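Local atomic coordinates of RTX toxin RtxA (Vibrio vulnificus MO6-24/O, PDB entry 6IMP), a protein that is a virulence toxin with an alpha/beta-hydrolase-fold effector domain that probably acts as a hydrolase. Residues R34-N37 with N38-G42; E266-R269 with A270-I274; A220-A223 with G224-A228. All coordinates share one frame; numbering follows the deposited sequence.

How the interactions relate
Along the chain the order is interaction 1, interaction 3, interaction 2. Interaction 1 lies in helix 31-41, ahead of the mixed sheet. Interaction 3 lies at the entry to helix 224-232, between strands 200-204 and 252-256, where alpha/beta hydrolases commonly insert cap segments. Interaction 2 lies in helix 260-274, which joins strand 252-256 to strand 282-283. Centres of interactions 1 and 3 are about 17 Å apart, with nearest atoms about 6 Å from each other, and F35 and L36 reach helix 224-232. Interaction 2 is more remote, about 29 Å and about 26 Å between centres from interactions 1 and 3. Two contacts thus lie in helices outside the sheet crossovers, one in a crossover helix.

Interaction 1 (R34-N37 with N38-G42); sequences RFLN and NELYG
In the last turns of helix 31-41, L36 and N37 meet L40 and Y41 one turn further on, within an alpha/beta-hydrolase fold. L40 points back at the preceding turn and brings its CD1 to 3.7 Å from CG of L36 and 3.2 Å from L36 O. The backbone of the same pair is joined as well, L40 N being hydrogen-bonded to L36 O at 2.8 Å. N37 is gripped differently. Its carbonyl O accepts Y41 N at 2.7 Å and, weakly, G42 N at 3.3 Å, just where G42 leaves helical geometry with a positive phi. L40 CB lies over one face of the Y41 ring, toward its rim. L40 O is hydrogen-bonded to S108 OG, and Y41 O bonds Y138 OH. Y41 also touches M179, next to the serine of a probable nucleophile elbow, which places this helix end close to the presumed active site. The N37 amide is turned 63° from the phenol ring, and its OD1 sits in the ring plane at the edge, 3.6 Å from Y41 CE2.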
loop_
_atom_site.group_PDB
_atom_site.type_symbol
_atom_site.label_atom_id
_atom_site.label_comp_id
_atom_site.label_asym_id
_atom_site.label_seq_id
_atom_site.Cartn_x
_atom_site.Cartn_y
_atom_site.Cartn_z
ATOM N N ARG A 34 -19.785 6.924 8.418
ATOM C CA ARG A 34 -19.611 7.780 7.223
ATOM C C ARG A 34 -18.621 8.936 7.481
ATOM O O ARG A 34 -17.725 9.183 6.675
ATOM C CB ARG A 34 -20.961 8.334 6.717
ATOM C CG ARG A 34 -21.743 7.381 5.804
ATOM C CD ARG A 34 -22.861 8.095 5.041
ATOM N NE ARG A 34 -23.913 8.600 5.931
ATOM C CZ ARG A 34 -24.928 9.382 5.557
ATOM N NH1 ARG A 34 -25.816 9.782 6.460
ATOM N NH2 ARG A 34 -25.063 9.772 4.289
ATOM N N PHE A 35 -18.796 9.637 8.600
ATOM C CA PHE A 35 -17.819 10.646 9.057
ATOM C C PHE A 35 -16.421 10.037 9.185
ATOM O O PHE A 35 -15.460 10.531 8.601
ATOM C CB PHE A 35 -18.264 11.283 10.401
ATOM C CG PHE A 35 -17.123 11.760 11.283
ATOM C CD1 PHE A 35 -16.228 12.705 10.829
ATOM C CD2 PHE A 35 -17.006 11.313 12.578
ATOM C CE1 PHE A 35 -15.192 13.147 11.627
ATOM C CE2 PHE A 35 -15.985 11.763 13.390
ATOM C CZ PHE A 35 -15.068 12.674 12.908
ATOM N N LEU A 36 -16.319 8.962 9.952
ATOM C CA LEU A 36 -15.032 8.345 10.210
ATOM C C LEU A 36 -14.345 7.920 8.921
ATOM O O LEU A 36 -13.197 8.285 8.679
ATOM C CB LEU A 36 -15.179 7.139 11.137
ATOM C CG LEU A 36 -13.911 6.834 11.934
ATOM C CD1 LEU A 36 -13.745 7.850 13.057
ATOM C CD2 LEU A 36 -13.924 5.408 12.477
ATOM N N ASN A 37 -15.057 7.179 8.079
ATOM C CA ASN A 37 -14.432 6.538 6.918
ATOM C C ASN A 37 -13.866 7.571 5.944
ATOM O O ASN A 37 -12.750 7.401 5.430
ATOM C CB ASN A 37 -15.414 5.594 6.214
ATOM C CG ASN A 37 -15.555 4.254 6.932
ATOM O OD1 ASN A 37 -14.803 3.941 7.860
ATOM N ND2 ASN A 37 -16.516 3.460 6.500
ATOM N N ASN A 38 -14.629 8.641 5.721
ATOM C CA ASN A 38 -14.147 9.836 5.017
ATOM C C ASN A 38 -12.815 10.357 5.565
ATOM O O ASN A 38 -11.901 10.705 4.806
ATOM C CB ASN A 38 -15.173 10.961 5.154
ATOM C CG ASN A 38 -16.305 10.859 4.160
ATOM O OD1 ASN A 38 -16.411 9.893 3.398
ATOM N ND2 ASN A 38 -17.172 11.870 4.165
ATOM N N GLU A 39 -12.739 10.475 6.882
ATOM C CA GLU A 39 -11.525 10.979 7.536
ATOM C C GLU A 39 -10.368 10.009 7.311
ATOM O O GLU A 39 -9.346 10.382 6.747
ATOM C CB GLU A 39 -11.765 11.228 9.045
ATOM C CG GLU A 39 -10.508 11.293 9.931
ATOM C CD GLU A 39 -9.794 12.644 9.940
ATOM O OE1 GLU A 39 -10.194 13.568 9.188
ATOM O OE2 GLU A 39 -8.805 12.770 10.706
ATOM N N LEU A 40 -10.564 8.762 7.706
ATOM C CA LEU A 40 -9.499 7.756 7.651
ATOM C C LEU A 40 -9.080 7.346 6.224
ATOM O O LEU A 40 -7.887 7.209 5.941
ATOM C CB LEU A 40 -9.902 6.520 8.450
ATOM C CG LEU A 40 -9.707 6.663 9.961
ATOM C CD1 LEU A 40 -10.605 7.742 10.527
ATOM C CD2 LEU A 40 -9.974 5.347 10.666
ATOM N N TYR A 41 -10.058 7.180 5.339
ATOM C CA TYR A 41 -9.849 6.512 4.045
ATOM C C TYR A 41 -10.050 7.418 2.832
ATOM O O TYR A 41 -9.642 7.076 1.697
ATOM C CB TYR A 41 -10.823 5.355 3.925
ATOM C CG TYR A 41 -10.648 4.305 4.982
ATOM C CD1 TYR A 41 -9.472 3.574 5.057
ATOM C CD2 TYR A 41 -11.664 4.026 5.880
ATOM C CE1 TYR A 41 -9.306 2.599 5.997
ATOM C CE2 TYR A 41 -11.508 3.063 6.834
ATOM C CZ TYR A 41 -10.326 2.346 6.891
ATOM O OH TYR A 41 -10.156 1.367 7.849
ATOM N N GLY A 42 -10.743 8.533 3.060
ATOM C CA GLY A 42 -11.093 9.459 1.994
ATOM C C GLY A 42 -12.506 9.261 1.498
ATOM O O GLY A 42 -13.157 8.257 1.788
#

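Interaction 2 (E266-R269 with A270-I274)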
loop_
_atom_site.group_PDB
_atom_site.type_symbol
_atom_site.label_atom_id
_atom_site.label_comp_id
_atom_site.label_asym_id
_atom_site.label_seq_id
_atom_site.Cartn_x
_atom_site.Cartn_y
_atom_site.Cartn_z
ATOM N N GLU A 266 10.563 8.573 11.793
ATOM C CA GLU A 266 11.928 8.514 12.301
ATOM C C GLU A 266 11.993 7.975 13.726
ATOM O O GLU A 266 12.950 7.287 14.087
ATOM C CB GLU A 266 12.603 9.884 12.191
ATOM C CG GLU A 266 13.015 10.238 10.771
ATOM C CD GLU A 266 13.799 9.122 10.112
ATOM O OE1 GLU A 266 14.825 8.688 10.685
ATOM O OE2 GLU A 266 13.370 8.649 9.037
ATOM N N LYS A 267 10.963 8.255 14.520
ATOM C CA LYS A 267 10.827 7.638 15.845
ATOM C C LYS A 267 10.585 6.128 15.683
ATOM O O LYS A 267 11.283 5.289 16.283
ATOM C CB LYS A 267 9.690 8.297 16.635
ATOM C CG LYS A 267 9.901 9.788 16.863
ATOM C CD LYS A 267 8.846 10.409 17.766
ATOM C CE LYS A 267 8.920 11.933 17.703
ATOM N NZ LYS A 267 8.107 12.624 18.747
ATOM N N LEU A 268 9.628 5.796 14.818
ATOM C CA LEU A 268 9.392 4.416 14.422
ATOM C C LEU A 268 10.699 3.754 14.036
ATOM O O LEU A 268 11.038 2.697 14.558
ATOM C CB LEU A 268 8.409 4.358 13.258
ATOM C CG LEU A 268 8.082 2.985 12.659
ATOM C CD1 LEU A 268 7.714 1.969 13.729
ATOM C CD2 LEU A 268 6.956 3.110 11.639
ATOM N N ARG A 269 11.448 4.409 13.151
ATOM C CA ARG A 269 12.752 3.903 12.700
ATOM C C ARG A 269 13.622 3.492 13.880
ATOM O O ARG A 269 14.218 2.407 13.879
ATOM C CB ARG A 269 13.491 4.956 11.863
ATOM C CG ARG A 269 15.010 4.807 11.863
ATOM C CD ARG A 269 15.647 5.607 10.746
ATOM N NE ARG A 269 15.569 4.882 9.484
ATOM C CZ ARG A 269 15.045 5.343 8.348
ATOM N NH1 ARG A 269 15.029 4.556 7.290
ATOM N NH2 ARG A 269 14.551 6.572 8.251
ATOM N N ALA A 270 13.720 4.382 14.862
ATOM C CA ALA A 270 14.452 4.087 16.084
ATOM C C ALA A 270 13.919 2.800 16.720
ATOM O O ALA A 270 14.604 1.776 16.704
ATOM C CB ALA A 270 14.375 5.257 17.057
ATOM N N LYS A 271 12.667 2.822 17.176
ATOM C CA LYS A 271 12.046 1.630 17.791
ATOM C C LYS A 271 12.358 0.326 17.035
ATOM O O LYS A 271 12.464 -0.737 17.643
ATOM C CB LYS A 271 10.523 1.793 17.900
ATOM C CG LYS A 271 10.074 2.963 18.756
ATOM C CD LYS A 271 8.752 2.687 19.463
ATOM C CE LYS A 271 8.430 3.773 20.485
ATOM N NZ LYS A 271 6.981 4.118 20.520
ATOM N N LEU A 272 12.484 0.410 15.716
ATOM C CA LEU A 272 12.622 -0.788 14.895
ATOM C C LEU A 272 14.074 -1.320 14.885
ATOM O O LEU A 272 14.297 -2.528 15.012
ATOM C CB LEU A 272 12.088 -0.547 13.465
ATOM C CG LEU A 272 10.574 -0.317 13.249
ATOM C CD1 LEU A 272 10.193 -0.547 11.795
ATOM C CD2 LEU A 272 9.700 -1.207 14.123
ATOM N N ALA A 273 15.049 -0.419 14.749
ATOM C CA ALA A 273 16.475 -0.780 14.899
ATOM C C ALA A 273 16.714 -1.359 16.290
ATOM O O ALA A 273 17.375 -2.396 16.456
ATOM C CB ALA A 273 17.361 0.442 14.688
ATOM N N ILE A 274 16.128 -0.679 17.271
ATOM C CA ILE A 274 16.239 -1.029 18.682
ATOM C C ILE A 274 15.787 -2.461 18.943
ATOM O O ILE A 274 16.440 -3.193 19.677
ATOM C CB ILE A 274 15.398 -0.069 19.549
ATOM C CG1 ILE A 274 16.033 1.327 19.565
ATOM C CG2 ILE A 274 15.275 -0.593 20.968
ATOM C CD1 ILE A 274 15.130 2.406 20.130
#
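R269 and A273 are joined by a backbone hydrogen bond, A273 N to R269 O at 3.1 Å. From the same arginine the side chain sets out with CB and CG beside A270 N, a proximity that follows from the chain itself. The next two bonds are extended: chi1 of 155° and chi2 of 164° carry CD outward from the helix backbone. A bend at chi3 (-81°) then turns NE and the guanidinium back alongside E266, whose carboxylate carbon lies at the edge of the group and in its plane. NH2 of R269 forms a salt bridge with E266 OE2 at 2.5 Å, although the hydrogen bond within it is weak. NH1 reaches away from the helix to the carbonyl oxygens of L254 and T280.

Those partners place the residue in a beta-alpha-beta crossover. Helix 260-274 links strand 252-256, which holds L254, to strand 282-283, and T280 lies in the connection just before the latter. E266 OE2 is held a second time by T256 OG1, so carboxylate and guanidinium together tie the helix to the strand that precedes it. The neighbouring guanidinium would be expected to favour the ionised form of the E266 carboxylate.

On another flank of the helix the contact is apolar. L268 turns CD1 toward L272, touching its CG at 3.7 Å and its CD2 at 3.8 Å, with the two side chains crossing at a slant. V239 and L243 of helix 239-243 pack against L268 and L272 respectively, while Y277 and V279 also meet L272.

Interaction 3 (A220-A223 with G224-A228); sequences ANPA and GIVGA
P222 and A223 meet V226 and I225 at the entry to helix 224-232, a short helix reached from an extended loop in the region between strands 200-204 and 252-256, consistent with the cap insertions of alpha/beta hydrolases. Here the chain changes from the open backbone angles of P222 and A223 to helical ones. Beyond the contact, I229 of this helix is touched by F35 and L36 of helix 31-41, so the element entered here also packs on the first helix of the chain.

First along the segment is G224. Its N lies 3.1 Å from P222 O, at an angle too poor for a hydrogen bond, and the glycine adds only backbone to the contact.

I225 comes next. It turns CG2 back to A223, two residues earlier, meeting A223 CB at 3.4 Å and A223 O at 3.2 Å. With chi1 at 172°, its CG1 branch leads CD1 the other way, and the residue also touches a crystal neighbour.

V226 makes both the backbone bond and an apolar contact. Its N is hydrogen-bonded to A223 O, three residues earlier, at 2.7 Å, and this bond closes a first turn. CB and CG2 of V226 also lie near A223 O, at 3.3 and 3.4 Å. The other branch, CG1, meets CG of P222 at 3.8 Å. Proline and valine cross at about a right angle, so a corner of the pyrrolidine ring abuts the branched carbons of the valine.

At G227 the contact is running out: its backbone N is 3.8 Å from A223 O, noticeably farther than V226 N.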
loop_
_atom_site.group_PDB
_atom_site.type_symbol
_atom_site.label_atom_id
_atom_site.label_comp_id
_atom_site.label_asym_id
_atom_site.label_seq_id
_atom_site.Cartn_x
_atom_site.Cartn_y
_atom_site.Cartn_z
ATOM N N ALA A 220 -1.162 20.905 17.227
ATOM C CA ALA A 220 -0.791 21.306 18.592
ATOM C C ALA A 220 -1.529 20.421 19.624
ATOM O O ALA A 220 -1.507 19.185 19.521
ATOM C CB ALA A 220 -1.121 22.788 18.800
ATOM N N ASN A 221 -2.109 21.050 20.646
ATOM C CA ASN A 221 -3.072 20.378 21.503
ATOM C C ASN A 221 -4.468 20.899 21.147
ATOM O O ASN A 221 -4.920 21.899 21.709
ATOM C CB ASN A 221 -2.750 20.658 22.975
ATOM C CG ASN A 221 -3.667 19.912 23.932
ATOM O OD1 ASN A 221 -4.443 19.038 23.529
ATOM N ND2 ASN A 221 -3.573 20.248 25.213
ATOM N N PRO A 222 -5.148 20.233 20.192
ATOM C CA PRO A 222 -6.409 20.734 19.663
ATOM C C PRO A 222 -7.614 20.219 20.441
ATOM O O PRO A 222 -7.454 19.447 21.390
ATOM C CB PRO A 222 -6.421 20.172 18.245
ATOM C CG PRO A 222 -5.696 18.867 18.367
ATOM C CD PRO A 222 -4.796 18.940 19.578
ATOM N N ALA A 223 -8.807 20.640 20.023
ATOM C CA ALA A 223 -10.050 20.243 20.679
ATOM C C ALA A 223 -10.076 18.731 20.887
ATOM O O ALA A 223 -9.947 17.965 19.932
ATOM C CB ALA A 223 -11.250 20.691 19.858
ATOM N N GLY A 224 -10.241 18.315 22.141
ATOM C CA GLY A 224 -10.075 16.913 22.549
ATOM C C GLY A 224 -10.899 15.928 21.738
ATOM O O GLY A 224 -10.614 14.732 21.744
ATOM N N ILE A 225 -11.931 16.434 21.058
ATOM C CA ILE A 225 -12.620 15.693 19.978
ATOM C C ILE A 225 -11.637 14.959 19.058
ATOM O O ILE A 225 -11.808 13.760 18.754
ATOM C CB ILE A 225 -13.554 16.612 19.133
ATOM C CG1 ILE A 225 -14.090 15.868 17.908
ATOM C CG2 ILE A 225 -12.854 17.883 18.668
ATOM C CD1 ILE A 225 -14.954 14.673 18.251
ATOM N N VAL A 226 -10.591 15.686 18.669
ATOM C CA VAL A 226 -9.488 15.152 17.879
ATOM C C VAL A 226 -8.753 14.103 18.685
ATOM O O VAL A 226 -8.421 13.034 18.185
ATOM C CB VAL A 226 -8.478 16.267 17.538
ATOM C CG1 VAL A 226 -7.230 15.687 16.887
ATOM C CG2 VAL A 226 -9.117 17.330 16.645
ATOM N N GLY A 227 -8.451 14.456 19.927
ATOM C CA GLY A 227 -7.750 13.567 20.833
ATOM C C GLY A 227 -8.545 12.314 21.123
ATOM O O GLY A 227 -7.969 11.257 21.386
ATOM N N ALA A 228 -9.870 12.437 21.076
ATOM C CA ALA A 228 -10.767 11.329 21.387
ATOM C C ALA A 228 -10.754 10.329 20.247
ATOM O O ALA A 228 -10.604 9.120 20.454
ATOM C CB ALA A 228 -12.181 11.844 21.615
#